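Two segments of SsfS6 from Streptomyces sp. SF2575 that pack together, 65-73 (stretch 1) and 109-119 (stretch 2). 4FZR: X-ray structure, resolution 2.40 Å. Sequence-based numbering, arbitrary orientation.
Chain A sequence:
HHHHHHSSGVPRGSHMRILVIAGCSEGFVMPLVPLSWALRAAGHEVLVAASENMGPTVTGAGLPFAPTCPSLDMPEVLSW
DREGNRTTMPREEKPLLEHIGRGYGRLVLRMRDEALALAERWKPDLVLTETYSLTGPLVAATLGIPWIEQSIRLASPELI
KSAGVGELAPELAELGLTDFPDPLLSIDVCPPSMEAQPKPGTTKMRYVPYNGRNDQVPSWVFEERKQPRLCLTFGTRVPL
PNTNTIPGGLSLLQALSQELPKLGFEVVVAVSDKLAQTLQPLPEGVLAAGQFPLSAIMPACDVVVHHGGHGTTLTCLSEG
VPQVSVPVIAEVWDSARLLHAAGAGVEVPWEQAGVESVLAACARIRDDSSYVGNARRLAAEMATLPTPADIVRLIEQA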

# COMPACT_ATOMS: atom_id res chain seq x y z
N PHE A 65 3.13 -8.05 7.69
CA PHE A 65 4.24 -8.97 7.42
C PHE A 65 4.45 -10.01 8.52
O PHE A 65 4.27 -9.73 9.70
N ALA A 66 4.86 -11.21 8.12
CA ALA A 66 5.24 -12.27 9.05
C ALA A 66 6.37 -13.09 8.43
O ALA A 66 6.29 -13.49 7.27
N PRO A 67 7.44 -13.35 9.21
CA PRO A 67 8.62 -14.03 8.66
C PRO A 67 8.47 -15.55 8.62
O PRO A 67 7.94 -16.13 9.56
N THR A 68 8.94 -16.18 7.55
CA THR A 68 8.83 -17.64 7.41
C THR A 68 10.20 -18.32 7.49
O THR A 68 10.28 -19.55 7.53
N CYS A 69 11.26 -17.53 7.54
CA CYS A 69 12.60 -18.05 7.72
C CYS A 69 13.56 -16.88 7.93
O CYS A 69 13.21 -15.74 7.61
N PRO A 70 14.75 -17.15 8.48
CA PRO A 70 15.73 -16.07 8.67
C PRO A 70 16.15 -15.45 7.34
O PRO A 70 15.79 -15.97 6.28
N SER A 71 16.88 -14.34 7.39
CA SER A 71 17.34 -13.65 6.19
C SER A 71 17.98 -14.63 5.19
O SER A 71 18.69 -15.56 5.58
N LEU A 72 17.74 -14.41 3.90
CA LEU A 72 18.14 -15.36 2.86
C LEU A 72 18.30 -14.68 1.52
O LEU A 72 17.60 -13.73 1.21
N ASP A 73 19.20 -15.20 0.70
CA ASP A 73 19.28 -14.81 -0.70
C ASP A 73 19.32 -16.08 -1.52
O ASP A 73 19.63 -17.15 -1.02
N LEU A 109 12.02 -25.67 1.39
CA LEU A 109 12.44 -26.43 2.57
C LEU A 109 12.86 -25.52 3.72
O LEU A 109 12.77 -25.89 4.88
N ARG A 110 13.33 -24.32 3.38
CA ARG A 110 13.71 -23.34 4.38
C ARG A 110 12.50 -22.64 4.98
O ARG A 110 12.56 -22.10 6.08
N MSE A 111 11.38 -22.65 4.25
CA MSE A 111 10.22 -21.82 4.59
C MSE A 111 9.02 -22.60 5.12
O MSE A 111 8.24 -22.07 5.91
N ARG A 112 8.87 -23.85 4.70
CA ARG A 112 7.61 -24.56 4.90
C ARG A 112 7.20 -24.71 6.37
O ARG A 112 6.02 -24.57 6.70
N ASP A 113 8.15 -24.98 7.26
CA ASP A 113 7.83 -25.19 8.67
C ASP A 113 7.12 -23.98 9.28
O ASP A 113 6.04 -24.11 9.85
N GLU A 114 7.73 -22.80 9.14
CA GLU A 114 7.17 -21.59 9.73
C GLU A 114 5.97 -21.08 8.94
O GLU A 114 5.10 -20.41 9.50
N ALA A 115 5.91 -21.40 7.65
CA ALA A 115 4.80 -20.97 6.82
C ALA A 115 3.56 -21.80 7.14
O ALA A 115 2.44 -21.27 7.20
N LEU A 116 3.75 -23.09 7.37
CA LEU A 116 2.65 -23.98 7.70
C LEU A 116 2.15 -23.72 9.11
O LEU A 116 0.94 -23.69 9.35
N ALA A 117 3.08 -23.53 10.04
CA ALA A 117 2.73 -23.25 11.43
C ALA A 117 1.94 -21.95 11.49
O ALA A 117 0.95 -21.85 12.21
N LEU A 118 2.38 -20.97 10.71
CA LEU A 118 1.69 -19.69 10.65
C LEU A 118 0.26 -19.86 10.13
O LEU A 118 -0.68 -19.29 10.69
N ALA A 119 0.11 -20.64 9.07
CA ALA A 119 -1.19 -20.85 8.43
C ALA A 119 -2.17 -21.61 9.32
O ALA A 119 -3.38 -21.45 9.22

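Thr-68 is the pivot of this contact. The chain turns a corner there, and the residue comes nearest the helix at Glu-114, with 4.9 Å between the two CA atoms. Its CA-to-CB bond runs sideways to the helix, yet no other residue here has more of its surface covered by the opposing stretch. The p rotamer spreads the two branches over neighbouring turns: Thr-68 CG2 lies 4.0 Å from Ala-115 CB, and Thr-68 OG1 is 3.5 Å from CG of Met-111, a selenomethionine.

No direct hydrogen bond joins the two stretches; water 1 does the polar work. The water oxygen accepts from Glu-114 N at 2.9 Å, where the kinked helix lacks its usual bond to the preceding turn, and Thr-68 O at 2.9 Å and Arg-110 O at 3.1 Å are both within its reach as acceptors, more than its protons can serve once atoms elsewhere are counted. Glu-114, chi1 in the m well, points its CA-to-CB bond toward the loop, and Glu-114 CB lies 3.2 Å from Thr-68 O, while the end of its side chain leads away.

Arg-110, second in covered area, points toward the loop and folds through three successive m torsions. Leu-72 lies over one face of its guanidinium, with Leu-72 CD2 3.4 Å from Arg-110 NH2: apolar cover for an otherwise exposed side chain. Leu-72 itself points inward with chi1 off its wells at -109°.

Between these sites Cys-69, in the p rotamer, points toward the helix. Cys-69 CB sits 3.3 Å from Arg-110 O, and Cys-69 SG is 3.8 Å from Met-111 CG on the m, t, t selenomethionine chain. Farther along the helix, Ala-66 CB meets Leu-118 CD2 at 3.8 Å, a small residue receiving a tp leucine. The rule to read is close packing of side-chain carbons against each other and against backbone carbonyls, with a water at the kink.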

# COMPACT_ATOMS: atom_id res chain seq x y z
CB PHE A 65 5.54 -8.19 7.25
CG PHE A 65 6.76 -9.06 7.14
CD1 PHE A 65 7.05 -9.73 5.96
CD2 PHE A 65 7.61 -9.22 8.23
CE1 PHE A 65 8.17 -10.54 5.86
CE2 PHE A 65 8.74 -10.03 8.13
CZ PHE A 65 9.01 -10.69 6.95
CB ALA A 66 4.05 -13.16 9.36
CB PRO A 67 9.72 -13.63 9.64
CG PRO A 67 9.01 -13.49 10.95
CD PRO A 67 7.61 -13.01 10.63
CB THR A 68 8.15 -18.02 6.08
OG1 THR A 68 8.87 -17.46 4.98
CG2 THR A 68 6.71 -17.52 6.07
CB CYS A 69 13.03 -18.89 6.51
SG CYS A 69 13.34 -17.96 4.98
CB PRO A 70 16.92 -16.79 9.31
CG PRO A 70 16.33 -17.99 9.97
CD PRO A 70 15.20 -18.42 9.07
CB SER A 71 18.31 -12.54 6.55
OG SER A 71 18.82 -11.90 5.39
CB LEU A 72 17.06 -16.43 2.70
CG LEU A 72 17.30 -17.86 3.16
CD1 LEU A 72 16.25 -18.78 2.55
CD2 LEU A 72 18.69 -18.34 2.80
CB ASP A 73 20.50 -13.91 -0.94
CG ASP A 73 20.40 -12.60 -0.20
OD1 ASP A 73 19.27 -12.10 -0.02
OD2 ASP A 73 21.44 -12.06 0.23
CB LEU A 109 13.61 -27.35 2.21
CG LEU A 109 13.37 -28.35 1.07
CD1 LEU A 109 14.58 -29.26 0.89
CD2 LEU A 109 12.12 -29.17 1.34
CB ARG A 110 14.66 -22.31 3.77
CG ARG A 110 15.86 -22.91 3.06
CD ARG A 110 16.87 -23.50 4.04
NE ARG A 110 17.66 -22.48 4.71
CZ ARG A 110 18.73 -21.89 4.19
NH1 ARG A 110 19.16 -22.22 2.97
NH2 ARG A 110 19.39 -20.97 4.88
CB MSE A 111 9.77 -21.03 3.35
CG MSE A 111 10.61 -19.81 3.03
SE MSE A 111 10.03 -18.90 1.40
CE MSE A 111 11.05 -17.25 1.60
CB ARG A 112 7.64 -25.93 4.21
CG ARG A 112 8.59 -26.95 4.81
CD ARG A 112 8.72 -28.16 3.88
NE ARG A 112 9.43 -29.28 4.50
CZ ARG A 112 8.85 -30.40 4.94
NH1 ARG A 112 7.53 -30.58 4.84
NH2 ARG A 112 9.59 -31.35 5.49
CB ASP A 113 9.10 -25.51 9.47
CG ASP A 113 9.62 -26.90 9.20
OD1 ASP A 113 8.81 -27.79 8.85
OD2 ASP A 113 10.84 -27.12 9.35
CB GLU A 114 8.24 -20.50 9.82
CG GLU A 114 9.14 -20.62 11.04
CD GLU A 114 8.35 -20.62 12.34
OE1 GLU A 114 7.54 -19.69 12.55
OE2 GLU A 114 8.52 -21.56 13.14
CB ALA A 115 5.15 -21.09 5.34
CB LEU A 116 3.08 -25.44 7.56
CG LEU A 116 1.95 -26.44 7.80
CD1 LEU A 116 0.78 -26.17 6.85
CD2 LEU A 116 2.45 -27.87 7.63
CB ALA A 117 3.99 -23.14 12.29
CB LEU A 118 2.46 -18.72 9.76
CG LEU A 118 1.83 -17.34 9.55
CD1 LEU A 118 1.68 -16.58 10.86
CD2 LEU A 118 2.66 -16.55 8.55
CB ALA A 119 -1.01 -21.57 7.11
O HOH W 1 10.48 -22.31 8.39